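Long-range contacts in ileal bile acid-binding protein (Danio rerio, PDB 3ELZ), which binds bile acids such as cholate in and around a beta-barrel, and probably carries them, and perhaps fatty acids, through the cytoplasm: residues F51-Y56 against N65-G70; G70-M75 against K82-V87; N59-T64 against E76-K81; A5-W10 against E43-G48. All coordinates share one frame; numbering follows the deposited sequence.

Contact 1. Residues F51-Y56 against N65-G70; sequences FTWTQY and NKFIVG. With CHD (cholic acid), chain D.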
# COMPACT_ATOMS: atom_id res chain seq x y z
N PHE A 51 -2.95 -13.30 -4.77
CA PHE A 51 -3.15 -12.51 -3.56
C PHE A 51 -4.53 -11.86 -3.54
O PHE A 51 -4.99 -11.36 -4.56
CB PHE A 51 -2.10 -11.39 -3.47
CG PHE A 51 -0.73 -11.87 -3.09
CD1 PHE A 51 0.13 -12.41 -4.05
CD2 PHE A 51 -0.29 -11.77 -1.77
CE1 PHE A 51 1.41 -12.84 -3.70
CE2 PHE A 51 0.99 -12.20 -1.42
CZ PHE A 51 1.84 -12.74 -2.39
N THR A 52 -5.17 -11.89 -2.38
CA THR A 52 -6.35 -11.08 -2.09
C THR A 52 -5.95 -10.11 -0.98
O THR A 52 -5.44 -10.52 0.06
CB THR A 52 -7.57 -11.93 -1.69
OG1 THR A 52 -7.70 -13.04 -2.58
CG2 THR A 52 -8.85 -11.09 -1.73
N TRP A 53 -6.18 -8.82 -1.21
CA TRP A 53 -5.58 -7.76 -0.40
C TRP A 53 -6.66 -6.75 -0.03
O TRP A 53 -7.15 -6.00 -0.87
CB TRP A 53 -4.44 -7.10 -1.19
CG TRP A 53 -3.40 -6.37 -0.36
CD1 TRP A 53 -3.53 -5.15 0.25
CD2 TRP A 53 -2.06 -6.80 -0.10
NE1 TRP A 53 -2.36 -4.81 0.89
CE2 TRP A 53 -1.44 -5.80 0.69
CE3 TRP A 53 -1.31 -7.94 -0.45
CZ2 TRP A 53 -0.12 -5.91 1.14
CZ3 TRP A 53 -0.00 -8.04 -0.00
CH2 TRP A 53 0.59 -7.03 0.78
N THR A 54 -7.03 -6.76 1.24
CA THR A 54 -8.22 -6.05 1.69
C THR A 54 -7.85 -4.98 2.71
O THR A 54 -7.07 -5.23 3.63
CB THR A 54 -9.26 -7.04 2.22
OG1 THR A 54 -9.59 -7.93 1.15
CG2 THR A 54 -10.53 -6.35 2.69
N GLN A 55 -8.37 -3.77 2.49
CA GLN A 55 -8.03 -2.63 3.34
C GLN A 55 -9.30 -1.98 3.87
O GLN A 55 -10.19 -1.61 3.11
CB GLN A 55 -7.17 -1.63 2.58
CG GLN A 55 -5.82 -2.18 2.14
CD GLN A 55 -5.18 -1.33 1.07
OE1 GLN A 55 -5.83 -0.93 0.10
NE2 GLN A 55 -3.89 -1.04 1.23
N TYR A 56 -9.35 -1.83 5.19
CA TYR A 56 -10.55 -1.36 5.87
C TYR A 56 -10.44 0.12 6.23
O TYR A 56 -9.55 0.53 6.98
CB TYR A 56 -10.82 -2.21 7.12
CG TYR A 56 -11.21 -3.64 6.79
CD1 TYR A 56 -12.56 -3.99 6.67
CD2 TYR A 56 -10.25 -4.62 6.58
CE1 TYR A 56 -12.93 -5.30 6.36
CE2 TYR A 56 -10.60 -5.91 6.27
CZ TYR A 56 -11.94 -6.25 6.16
OH TYR A 56 -12.29 -7.55 5.85
N ASN A 65 -8.17 -5.63 -3.36
CA ASN A 65 -7.43 -5.92 -4.58
C ASN A 65 -7.18 -7.42 -4.75
O ASN A 65 -6.98 -8.14 -3.78
CB ASN A 65 -6.11 -5.13 -4.64
CG ASN A 65 -6.33 -3.70 -5.07
OD1 ASN A 65 -6.31 -2.78 -4.25
ND2 ASN A 65 -6.57 -3.50 -6.36
N LYS A 66 -7.24 -7.88 -5.99
CA LYS A 66 -6.98 -9.27 -6.33
C LYS A 66 -6.05 -9.32 -7.50
O LYS A 66 -6.33 -8.75 -8.55
CB LYS A 66 -8.28 -10.02 -6.67
CG LYS A 66 -8.87 -10.75 -5.50
CD LYS A 66 -9.51 -12.08 -5.92
CE LYS A 66 -8.45 -13.12 -6.27
NZ LYS A 66 -7.28 -13.10 -5.34
N PHE A 67 -4.93 -10.02 -7.32
CA PHE A 67 -3.91 -10.08 -8.35
C PHE A 67 -3.07 -11.35 -8.28
O PHE A 67 -2.95 -12.00 -7.23
CB PHE A 67 -3.01 -8.83 -8.28
CG PHE A 67 -2.23 -8.70 -7.00
CD1 PHE A 67 -2.78 -8.04 -5.90
CD2 PHE A 67 -0.96 -9.23 -6.89
CE1 PHE A 67 -2.06 -7.92 -4.70
CE2 PHE A 67 -0.23 -9.11 -5.70
CZ PHE A 67 -0.79 -8.45 -4.61
N ILE A 68 -2.51 -11.69 -9.44
CA ILE A 68 -1.57 -12.78 -9.60
C ILE A 68 -0.26 -12.12 -9.99
O ILE A 68 -0.23 -11.23 -10.84
CB ILE A 68 -2.04 -13.80 -10.68
CG1 ILE A 68 -3.28 -14.57 -10.21
CG2 ILE A 68 -0.94 -14.81 -11.05
CD1 ILE A 68 -4.57 -13.83 -10.38
N VAL A 69 0.81 -12.53 -9.33
CA VAL A 69 2.16 -12.07 -9.61
C VAL A 69 2.50 -12.29 -11.08
O VAL A 69 2.40 -13.40 -11.58
CB VAL A 69 3.19 -12.83 -8.72
CG1 VAL A 69 4.63 -12.51 -9.15
CG2 VAL A 69 2.98 -12.49 -7.26
N GLY A 70 2.89 -11.21 -11.75
CA GLY A 70 3.43 -11.28 -13.11
C GLY A 70 2.40 -11.28 -14.21
O GLY A 70 2.74 -11.38 -15.38
C1 CHD D . 0.70 -4.02 -5.83
C2 CHD D . 1.99 -3.61 -5.10
C3 CHD D . 2.18 -4.39 -3.80
O3 CHD D . 3.30 -3.84 -3.13
C4 CHD D . 0.93 -4.32 -2.89
C5 CHD D . -0.40 -4.61 -3.64
C6 CHD D . -1.60 -4.43 -2.68
C7 CHD D . -2.07 -2.97 -2.51
O7 CHD D . -1.25 -2.29 -1.56
C8 CHD D . -2.14 -2.17 -3.84
C9 CHD D . -0.86 -2.35 -4.71
C10 CHD D . -0.57 -3.84 -5.00
C11 CHD D . -0.85 -1.47 -6.00
C12 CHD D . -1.20 0.01 -5.72
O12 CHD D . -0.11 0.64 -5.04
C13 CHD D . -2.50 0.15 -4.91
C14 CHD D . -2.37 -0.68 -3.60
C15 CHD D . -3.64 -0.29 -2.83
C16 CHD D . -3.74 1.22 -3.10
C17 CHD D . -2.67 1.52 -4.22
C18 CHD D . -3.72 -0.25 -5.79
C19 CHD D . -1.75 -4.46 -5.81
C20 CHD D . -3.07 2.73 -5.11
C21 CHD D . -2.16 3.04 -6.32
C22 CHD D . -3.18 3.96 -4.24
C23 CHD D . -4.60 4.47 -4.47
O25 CHD D . -5.27 5.94 -2.82
C24 CHD D . -5.27 4.74 -3.14
O26 CHD D . -5.77 3.76 -2.50
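In the beta hairpin of strands 50-57 and 61-68, Phe51 and Phe67 form an antiparallel hydrogen-bonded pair, with Phe51 N 2.8 Å from Phe67 O. Phe67 CG sits between its backbone N and carbonyl carbon (chi1 63°), which lays one ring face against Phe51 CB, 3.4 Å from Phe67 CZ. The two rings are nearly parallel (8°) but slid apart. This side of the hairpin faces the cavity of the fatty-acid-binding-protein barrel, and cholic acid (chain D) lies against it. Its C6 lies over one face of the Trp53 indole, toward the rim, 3.5 Å from Trp53 CG. Trp53 CE3 is at the edge of the Phe67 ring, 4.2 Å from Phe67 CZ. With an alanine in place of Trp53 the steroid would probably lose this flat support, and a gap open beside Phe67 CZ. On the other side of the sheet Lys66 NZ, salt-bridged to Asp50, donates to Thr52 OG1 at 2.8 Å and, from above the carbonyl plane, to Phe51 O.

Contact 2. Residues G70-M75 against K82-V87; sequences GKESDM and KFKGIV. With CHD (cholic acid), chain G.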
# COMPACT_ATOMS: atom_id res chain seq x y z
N GLY A 70 2.89 -11.21 -11.75
CA GLY A 70 3.43 -11.28 -13.11
C GLY A 70 2.40 -11.28 -14.21
O GLY A 70 2.74 -11.38 -15.38
N LYS A 71 1.13 -11.17 -13.83
CA LYS A 71 0.03 -11.17 -14.78
C LYS A 71 -0.72 -9.86 -14.65
O LYS A 71 -0.87 -9.34 -13.54
CB LYS A 71 -0.91 -12.35 -14.52
CG LYS A 71 -0.25 -13.74 -14.63
CD LYS A 71 0.46 -13.93 -15.97
CE LYS A 71 1.31 -15.21 -15.99
NZ LYS A 71 2.31 -15.18 -17.09
N GLU A 72 -1.17 -9.31 -15.78
CA GLU A 72 -2.00 -8.10 -15.77
C GLU A 72 -3.24 -8.32 -14.92
O GLU A 72 -4.01 -9.26 -15.16
CB GLU A 72 -2.39 -7.70 -17.19
CG GLU A 72 -3.35 -6.52 -17.26
CD GLU A 72 -3.70 -6.15 -18.69
OE1 GLU A 72 -4.15 -7.03 -19.44
OE2 GLU A 72 -3.51 -4.97 -19.07
N SER A 73 -3.44 -7.43 -13.95
CA SER A 73 -4.54 -7.54 -12.99
C SER A 73 -5.34 -6.24 -12.87
O SER A 73 -4.85 -5.18 -13.22
CB SER A 73 -4.00 -7.95 -11.62
OG SER A 73 -3.34 -9.21 -11.71
N ASP A 74 -6.57 -6.35 -12.39
CA ASP A 74 -7.42 -5.18 -12.18
C ASP A 74 -7.18 -4.56 -10.79
O ASP A 74 -7.44 -5.19 -9.77
CB ASP A 74 -8.89 -5.54 -12.39
CG ASP A 74 -9.20 -5.93 -13.82
OD1 ASP A 74 -9.78 -7.02 -14.03
OD2 ASP A 74 -8.84 -5.17 -14.75
N MET A 75 -6.67 -3.33 -10.78
CA MET A 75 -6.36 -2.61 -9.54
C MET A 75 -7.51 -1.70 -9.13
O MET A 75 -8.18 -1.12 -9.98
CB MET A 75 -5.09 -1.76 -9.70
CG MET A 75 -3.85 -2.50 -10.20
SD MET A 75 -3.41 -3.89 -9.15
CE MET A 75 -2.22 -4.76 -10.16
N LYS A 82 -10.29 2.76 -10.97
CA LYS A 82 -9.87 1.46 -11.46
C LYS A 82 -8.79 1.64 -12.51
O LYS A 82 -8.81 2.61 -13.27
CB LYS A 82 -11.07 0.69 -12.05
CG LYS A 82 -12.10 0.29 -11.00
CD LYS A 82 -13.44 -0.10 -11.59
CE LYS A 82 -13.63 -1.61 -11.59
NZ LYS A 82 -15.03 -2.00 -11.92
N PHE A 83 -7.84 0.71 -12.52
CA PHE A 83 -6.85 0.61 -13.58
C PHE A 83 -6.24 -0.80 -13.62
O PHE A 83 -6.58 -1.66 -12.80
CB PHE A 83 -5.77 1.71 -13.46
CG PHE A 83 -4.83 1.54 -12.29
CD1 PHE A 83 -5.11 2.13 -11.06
CD2 PHE A 83 -3.65 0.81 -12.42
CE1 PHE A 83 -4.24 2.00 -9.98
CE2 PHE A 83 -2.77 0.66 -11.35
CZ PHE A 83 -3.06 1.26 -10.12
N LYS A 84 -5.37 -1.05 -14.59
CA LYS A 84 -4.68 -2.33 -14.74
C LYS A 84 -3.20 -2.16 -14.47
O LYS A 84 -2.59 -1.15 -14.84
CB LYS A 84 -4.90 -2.92 -16.13
CG LYS A 84 -6.33 -3.34 -16.40
CD LYS A 84 -6.49 -3.89 -17.80
CE LYS A 84 -7.94 -3.83 -18.26
NZ LYS A 84 -8.84 -4.70 -17.44
N GLY A 85 -2.62 -3.15 -13.79
CA GLY A 85 -1.20 -3.12 -13.46
C GLY A 85 -0.61 -4.51 -13.35
O GLY A 85 -1.34 -5.51 -13.38
N ILE A 86 0.71 -4.57 -13.24
CA ILE A 86 1.45 -5.83 -13.13
C ILE A 86 2.43 -5.78 -11.95
O ILE A 86 3.28 -4.89 -11.88
CB ILE A 86 2.21 -6.17 -14.45
CG1 ILE A 86 1.22 -6.22 -15.63
CG2 ILE A 86 2.98 -7.50 -14.31
CD1 ILE A 86 1.87 -6.32 -17.01
N VAL A 87 2.29 -6.75 -11.05
CA VAL A 87 3.08 -6.82 -9.81
C VAL A 87 4.14 -7.93 -9.91
O VAL A 87 3.82 -9.07 -10.26
CB VAL A 87 2.16 -7.09 -8.59
CG1 VAL A 87 2.95 -7.01 -7.28
CG2 VAL A 87 0.95 -6.13 -8.57
C1 CHD G . 0.34 7.75 -8.48
C2 CHD G . 0.96 8.98 -9.17
C3 CHD G . 1.10 10.15 -8.20
O3 CHD G . 1.58 11.28 -8.91
C4 CHD G . -0.27 10.51 -7.61
C5 CHD G . -0.93 9.31 -6.89
C6 CHD G . -2.30 9.76 -6.31
C7 CHD G . -3.43 9.81 -7.37
O7 CHD G . -3.23 10.93 -8.25
C8 CHD G . -3.55 8.48 -8.14
C9 CHD G . -2.17 8.08 -8.78
C10 CHD G . -1.01 7.99 -7.75
C11 CHD G . -2.27 6.84 -9.73
C12 CHD G . -3.42 6.99 -10.74
O12 CHD G . -3.11 8.08 -11.63
C13 CHD G . -4.79 7.19 -10.03
C14 CHD G . -4.68 8.49 -9.21
C15 CHD G . -6.12 8.67 -8.72
C16 CHD G . -6.90 8.47 -10.03
C17 CHD G . -5.98 7.62 -10.96
C18 CHD G . -5.14 5.95 -9.17
C19 CHD G . -1.18 6.79 -6.77
C20 CHD G . -6.80 6.51 -11.72
C21 CHD G . -5.90 5.67 -12.65
C22 CHD G . -8.02 7.08 -12.51
C23 CHD G . -8.72 6.03 -13.41
O25 CHD G . -10.96 5.19 -13.11
C24 CHD G . -10.26 6.17 -13.51
O26 CHD G . -10.71 7.23 -14.01
O HOH W 1 0.05 -8.58 -10.96
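The Phe83 ring has Met75 CB over the centre of one face, 3.7 Å from the ring centroid, in a CH-pi contact. Met75 CG lies 3.5 Å from Phe83 CE2. Cholic acid (chain G) also comes near, its C21 4.0 Å from Phe83 CD1. With chi1 at 70°, Phe83 CG stands between its backbone N and carbonyl carbon, which brings the ring up to Met75. The Met75 chain bends at chi2 (-57°) and runs along the partner strand. Its CE ends 3.4 Å from Gly85 O, and also touches Val87 CG2. Gly85, lacking a side chain, lets this methyl in.

These residues belong to the hairpin of strands 73-76 and 82-90. Ser73 pairs with Gly85, and Met75 with Phe83, through reciprocal backbone bonds. Past the paired part, Gly70 N donates to Val87 O, and a water links Lys71 O with Val87 N. On the other face Lys84 NZ meets the syn lone pair of Asp74 OD2 at 2.7 Å. Glu72 OE2 rests against Lys84 CD at 3.4 Å, with its charge apart from the ammonium. At the far end Lys82 N makes a weak bond to O25 of the cholic acid. The hairpin thus splits its chemistry: mostly apolar groups on the Met75 side, where Lys71 O takes up the Ser73 hydroxyl, and an exposed ion pair on the other, where solvent probably weakens its pull.

Contact 3. Residues N59-T64 against E76-K81; sequences NNHVVT and ETVGGK. With CHD (cholic acid), chain H; CHD (cholic acid), chain G.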
# COMPACT_ATOMS: atom_id res chain seq x y z
N ASN A 59 -16.07 4.49 8.02
CA ASN A 59 -17.46 4.46 7.55
C ASN A 59 -17.85 3.18 6.79
O ASN A 59 -18.70 3.23 5.90
CB ASN A 59 -17.79 5.72 6.72
CG ASN A 59 -17.52 7.01 7.47
OD1 ASN A 59 -18.32 7.43 8.31
ND2 ASN A 59 -16.40 7.66 7.16
N ASN A 60 -17.26 2.04 7.17
CA ASN A 60 -17.51 0.74 6.53
C ASN A 60 -17.07 0.67 5.06
O ASN A 60 -17.58 -0.14 4.29
CB ASN A 60 -19.00 0.33 6.65
CG ASN A 60 -19.32 -0.37 7.97
OD1 ASN A 60 -18.50 -1.10 8.52
ND2 ASN A 60 -20.54 -0.17 8.45
N HIS A 61 -16.12 1.52 4.69
CA HIS A 61 -15.60 1.55 3.33
C HIS A 61 -14.45 0.55 3.22
O HIS A 61 -13.52 0.56 4.03
CB HIS A 61 -15.14 2.97 2.97
CG HIS A 61 -14.54 3.09 1.59
ND1 HIS A 61 -15.27 2.87 0.44
CD2 HIS A 61 -13.30 3.44 1.19
CE1 HIS A 61 -14.49 3.06 -0.61
NE2 HIS A 61 -13.29 3.41 -0.19
N VAL A 62 -14.51 -0.30 2.20
CA VAL A 62 -13.53 -1.37 2.04
C VAL A 62 -12.96 -1.36 0.63
O VAL A 62 -13.68 -1.14 -0.35
CB VAL A 62 -14.14 -2.78 2.37
CG1 VAL A 62 -13.09 -3.88 2.26
CG2 VAL A 62 -14.75 -2.78 3.75
N VAL A 63 -11.64 -1.56 0.54
CA VAL A 63 -10.96 -1.76 -0.74
C VAL A 63 -10.34 -3.16 -0.79
O VAL A 63 -9.47 -3.51 0.02
CB VAL A 63 -9.83 -0.70 -0.98
CG1 VAL A 63 -9.07 -1.02 -2.27
CG2 VAL A 63 -10.41 0.70 -1.06
N THR A 64 -10.80 -3.95 -1.76
CA THR A 64 -10.19 -5.24 -2.04
C THR A 64 -9.45 -5.28 -3.40
O THR A 64 -10.04 -5.01 -4.45
CB THR A 64 -11.21 -6.38 -1.94
OG1 THR A 64 -11.69 -6.46 -0.59
CG2 THR A 64 -10.59 -7.72 -2.33
N GLU A 76 -7.73 -1.58 -7.82
CA GLU A 76 -8.76 -0.71 -7.26
C GLU A 76 -8.24 0.16 -6.11
O GLU A 76 -7.39 -0.23 -5.34
CB GLU A 76 -9.98 -1.53 -6.83
CG GLU A 76 -10.83 -2.04 -7.99
CD GLU A 76 -12.06 -2.79 -7.55
OE1 GLU A 76 -12.72 -3.41 -8.41
OE2 GLU A 76 -12.39 -2.75 -6.34
N THR A 77 -8.84 1.33 -6.00
CA THR A 77 -8.28 2.47 -5.29
C THR A 77 -9.32 2.92 -4.22
O THR A 77 -10.50 2.64 -4.39
CB THR A 77 -8.06 3.52 -6.41
OG1 THR A 77 -6.67 3.64 -6.73
CG2 THR A 77 -8.67 4.82 -6.10
N VAL A 78 -8.90 3.60 -3.12
CA VAL A 78 -9.88 4.18 -2.15
C VAL A 78 -10.80 5.24 -2.73
O VAL A 78 -11.93 5.40 -2.26
CB VAL A 78 -9.30 4.93 -0.90
CG1 VAL A 78 -9.65 4.21 0.37
CG2 VAL A 78 -7.85 5.31 -1.04
N GLY A 79 -10.28 5.99 -3.69
CA GLY A 79 -11.05 7.01 -4.38
C GLY A 79 -12.07 6.43 -5.33
O GLY A 79 -12.79 7.17 -5.99
N GLY A 80 -12.15 5.10 -5.39
CA GLY A 80 -13.11 4.40 -6.23
C GLY A 80 -12.69 4.29 -7.69
O GLY A 80 -13.52 4.06 -8.57
N LYS A 81 -11.41 4.48 -7.95
CA LYS A 81 -10.90 4.43 -9.32
C LYS A 81 -10.41 3.03 -9.67
O LYS A 81 -10.16 2.20 -8.79
CB LYS A 81 -9.81 5.48 -9.54
CG LYS A 81 -10.23 6.91 -9.13
CD LYS A 81 -11.12 7.57 -10.18
CE LYS A 81 -11.76 8.85 -9.65
NZ LYS A 81 -12.91 9.21 -10.50
C1 CHD H . -8.47 17.81 -2.74
C2 CHD H . -8.72 18.10 -4.23
C3 CHD H . -10.19 18.43 -4.49
O3 CHD H . -10.39 18.64 -5.89
C4 CHD H . -11.07 17.26 -4.04
C5 CHD H . -10.84 16.92 -2.55
C6 CHD H . -11.80 15.78 -2.13
C7 CHD H . -11.31 14.38 -2.56
O7 CHD H . -11.56 14.19 -3.97
C8 CHD H . -9.83 14.13 -2.21
C9 CHD H . -8.90 15.28 -2.73
C10 CHD H . -9.34 16.66 -2.17
C11 CHD H . -7.38 15.00 -2.55
C12 CHD H . -6.99 13.61 -3.07
O12 CHD H . -7.09 13.58 -4.50
C13 CHD H . -7.85 12.48 -2.43
C14 CHD H . -9.34 12.76 -2.73
C15 CHD H . -10.06 11.52 -2.19
C16 CHD H . -9.06 10.40 -2.54
C17 CHD H . -7.87 11.15 -3.20
C18 CHD H . -7.53 12.30 -0.92
C19 CHD H . -9.20 16.72 -0.63
C20 CHD H . -6.60 10.28 -3.32
C21 CHD H . -5.24 11.01 -3.27
C22 CHD H . -6.73 9.60 -4.69
C23 CHD H . -6.27 8.17 -4.63
O25 CHD H . -8.05 7.33 -5.95
C24 CHD H . -7.44 7.23 -4.87
O26 CHD H . -7.69 6.43 -3.97
C1 CHD G . 0.34 7.75 -8.48
C2 CHD G . 0.96 8.98 -9.17
C3 CHD G . 1.10 10.15 -8.20
O3 CHD G . 1.58 11.28 -8.91
C4 CHD G . -0.27 10.51 -7.61
C5 CHD G . -0.93 9.31 -6.89
C6 CHD G . -2.30 9.76 -6.31
C7 CHD G . -3.43 9.81 -7.37
O7 CHD G . -3.23 10.93 -8.25
C8 CHD G . -3.55 8.48 -8.14
C9 CHD G . -2.17 8.08 -8.78
C10 CHD G . -1.01 7.99 -7.75
C11 CHD G . -2.27 6.84 -9.73
C12 CHD G . -3.42 6.99 -10.74
O12 CHD G . -3.11 8.08 -11.63
C13 CHD G . -4.79 7.19 -10.03
C14 CHD G . -4.68 8.49 -9.21
C15 CHD G . -6.12 8.67 -8.72
C16 CHD G . -6.90 8.47 -10.03
C17 CHD G . -5.98 7.62 -10.96
C18 CHD G . -5.14 5.95 -9.17
C19 CHD G . -1.18 6.79 -6.77
C20 CHD G . -6.80 6.51 -11.72
C21 CHD G . -5.90 5.67 -12.65
C22 CHD G . -8.02 7.08 -12.51
C23 CHD G . -8.72 6.03 -13.41
O25 CHD G . -10.96 5.19 -13.11
C24 CHD G . -10.26 6.17 -13.51
O26 CHD G . -10.71 7.23 -14.01
O HOH W 2 -12.49 -2.30 -3.95
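Val63 and Val78 form the close-packed part of this contact, where strand 61-68 meets the turn after strand 73-76. Val63 CG2 lies 3.7 Å from Val78 CA, and Val63 CG1 is 3.6 Å from Glu76 O. Next to them His61 NE2 donates to Val78 O at 3.2 Å. The bond is bent (135° at the hydrogen) and Val78 O is tilted out of the imidazole plane, but the donor falls on a carbonyl lone pair. With His61 CG anti to its backbone N (chi1 178°), the ring reaches Val78, whose CG1 lies at its edge. A leucine in place of His61 would probably leave Val78 O without this donor and the turn less firmly tied. The looser side is at Thr64 and Glu76, where a water bridges Thr64 N and Glu76 OE2. Thr77 to Gly80 make a type I beta turn at the bile-acid site. Val78 N hydrogen-bonds to O26 of a cholic acid, so the peptide groups flanking Val78 serve both His61 and ligand.

Contact 4. Residues A5-W10 against E43-G48; sequences AFNGKW and EIVQNG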
# COMPACT_ATOMS: atom_id res chain seq x y z
N ALA A 5 3.93 -16.00 3.86
CA ALA A 5 4.49 -14.89 4.66
C ALA A 5 3.56 -13.69 4.94
O ALA A 5 3.60 -13.11 6.04
CB ALA A 5 5.79 -14.40 4.01
N PHE A 6 2.74 -13.33 3.96
CA PHE A 6 1.90 -12.12 4.03
C PHE A 6 0.54 -12.35 4.68
O PHE A 6 -0.13 -11.40 5.08
CB PHE A 6 1.72 -11.52 2.63
CG PHE A 6 2.98 -10.98 2.02
CD1 PHE A 6 3.25 -9.62 2.03
CD2 PHE A 6 3.92 -11.85 1.43
CE1 PHE A 6 4.43 -9.11 1.47
CE2 PHE A 6 5.09 -11.35 0.86
CZ PHE A 6 5.35 -9.97 0.89
N ASN A 7 0.16 -13.62 4.81
CA ASN A 7 -1.18 -14.04 5.24
C ASN A 7 -1.57 -13.56 6.65
O ASN A 7 -0.78 -13.64 7.59
CB ASN A 7 -1.30 -15.57 5.14
CG ASN A 7 -2.70 -16.02 4.80
OD1 ASN A 7 -3.55 -16.22 5.68
ND2 ASN A 7 -2.95 -16.23 3.51
N GLY A 8 -2.80 -13.07 6.78
CA GLY A 8 -3.31 -12.63 8.08
C GLY A 8 -3.78 -11.19 8.13
O GLY A 8 -3.95 -10.54 7.09
N LYS A 9 -3.99 -10.70 9.34
CA LYS A 9 -4.56 -9.39 9.59
C LYS A 9 -3.48 -8.47 10.18
O LYS A 9 -2.80 -8.84 11.14
CB LYS A 9 -5.76 -9.54 10.54
CG LYS A 9 -6.64 -8.31 10.71
CD LYS A 9 -7.73 -8.57 11.76
CE LYS A 9 -8.26 -7.28 12.38
NZ LYS A 9 -9.38 -7.54 13.35
N TRP A 10 -3.33 -7.29 9.59
CA TRP A 10 -2.28 -6.33 9.97
C TRP A 10 -2.85 -4.96 10.31
O TRP A 10 -3.87 -4.56 9.75
CB TRP A 10 -1.27 -6.19 8.84
CG TRP A 10 -0.68 -7.48 8.36
CD1 TRP A 10 -1.24 -8.34 7.45
CD2 TRP A 10 0.58 -8.04 8.74
NE1 TRP A 10 -0.40 -9.42 7.25
CE2 TRP A 10 0.72 -9.26 8.03
CE3 TRP A 10 1.60 -7.65 9.61
CZ2 TRP A 10 1.84 -10.08 8.17
CZ3 TRP A 10 2.72 -8.46 9.75
CH2 TRP A 10 2.83 -9.66 9.03
N GLU A 43 -5.99 -6.92 5.44
CA GLU A 43 -6.27 -8.36 5.52
C GLU A 43 -5.83 -9.07 4.23
O GLU A 43 -6.34 -8.78 3.14
CB GLU A 43 -7.76 -8.58 5.77
CG GLU A 43 -8.16 -10.01 6.05
CD GLU A 43 -9.63 -10.16 6.39
OE1 GLU A 43 -10.15 -11.29 6.26
OE2 GLU A 43 -10.27 -9.16 6.78
N ILE A 44 -4.88 -9.99 4.34
CA ILE A 44 -4.25 -10.60 3.16
C ILE A 44 -4.44 -12.12 3.12
O ILE A 44 -4.20 -12.80 4.11
CB ILE A 44 -2.72 -10.27 3.07
CG1 ILE A 44 -2.48 -8.76 3.12
CG2 ILE A 44 -2.09 -10.90 1.82
CD1 ILE A 44 -1.07 -8.37 3.62
N VAL A 45 -4.89 -12.62 1.97
CA VAL A 45 -4.95 -14.05 1.68
C VAL A 45 -4.02 -14.33 0.51
O VAL A 45 -4.27 -13.91 -0.63
CB VAL A 45 -6.39 -14.54 1.34
CG1 VAL A 45 -6.38 -16.04 1.05
CG2 VAL A 45 -7.36 -14.24 2.48
N GLN A 46 -2.92 -15.04 0.79
CA GLN A 46 -1.94 -15.39 -0.22
C GLN A 46 -1.99 -16.89 -0.53
O GLN A 46 -1.87 -17.72 0.37
CB GLN A 46 -0.52 -14.97 0.23
CG GLN A 46 0.62 -15.62 -0.57
CD GLN A 46 2.00 -15.27 -0.05
OE1 GLN A 46 2.99 -15.37 -0.79
NE2 GLN A 46 2.09 -14.88 1.22
N ASN A 47 -2.18 -17.21 -1.81
CA ASN A 47 -2.13 -18.60 -2.27
C ASN A 47 -1.19 -18.73 -3.47
O ASN A 47 -1.62 -18.65 -4.62
CB ASN A 47 -3.54 -19.10 -2.61
CG ASN A 47 -3.71 -20.59 -2.34
OD1 ASN A 47 -4.84 -21.08 -2.25
ND2 ASN A 47 -2.60 -21.31 -2.22
N GLY A 48 0.09 -18.92 -3.17
CA GLY A 48 1.13 -19.07 -4.20
C GLY A 48 1.47 -17.76 -4.88
O GLY A 48 2.28 -16.98 -4.37
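Ile44 O receives Gly8 N at 3.0 Å, and Asn7 CA adds a CA-H...O contact to the same oxygen at 3.5 Å. The bond is returned by Ile44 N, which donates to Gly8 O at 3.0 Å. Both are nearly straight. They make Gly8 and Ile44 an antiparallel hydrogen-bonded pair, where strand 8-16 begins and runs beside strand 41-47. Gly8 has backbone angles that would jam a side chain against the preceding carbonyl, so its lack of one lets the backbone take this conformation where the strand begins.

The Ile44 side chain fills the angle between Phe6 and Trp10. Its CG2 touches Phe6 CB at 3.9 Å, and its CD1 meets Trp10 CD1 at 3.8 Å. Ile44 CD1 also lies 3.5 Å from Phe6 O. That oxygen accepts Trp10 NE1 at 2.9 Å, from above its carbonyl plane, and the bond fastens the indole to the chain that leads into its own strand. A chi1 of 165° swings the extended Gln46 chain away from its own N and brings its amide to the edge of the Phe6 ring. Leu112 touches Phe6, Trp10 and Ile44, and Phe6 packs on Trp53, so the group belongs to the barrel interior. Glu43, turned to the other side, bonds to Tyr56. The Phe6 carbonyl, although packed against Ile44, has the indole N-H as its partner, so a polar backbone group can sit within this largely apolar cluster.

In the fold
From the N terminus, contact 4 comes first. It joins the start of strand 8-16 to strand 41-47 and closes a long loop that holds helices 18-24 and 29-35. Contact 1 follows in series and closes the short loop of hairpin 50-57/61-68; Glu43 N pairs with Thr54 O between the two. Contact 2 closes the next hairpin, strands 73-76 and 82-90, and shares Gly70 with contact 1. Strands 61-68 and 73-76 end the hydrogen-bonded order and face each other across the gap in the barrel wall. Contact 3 spans it, crossing contacts 1 and 2 along the chain. It closes the stretch from strand 61-68 to the turn after strand 73-76, beside bound cholic acid.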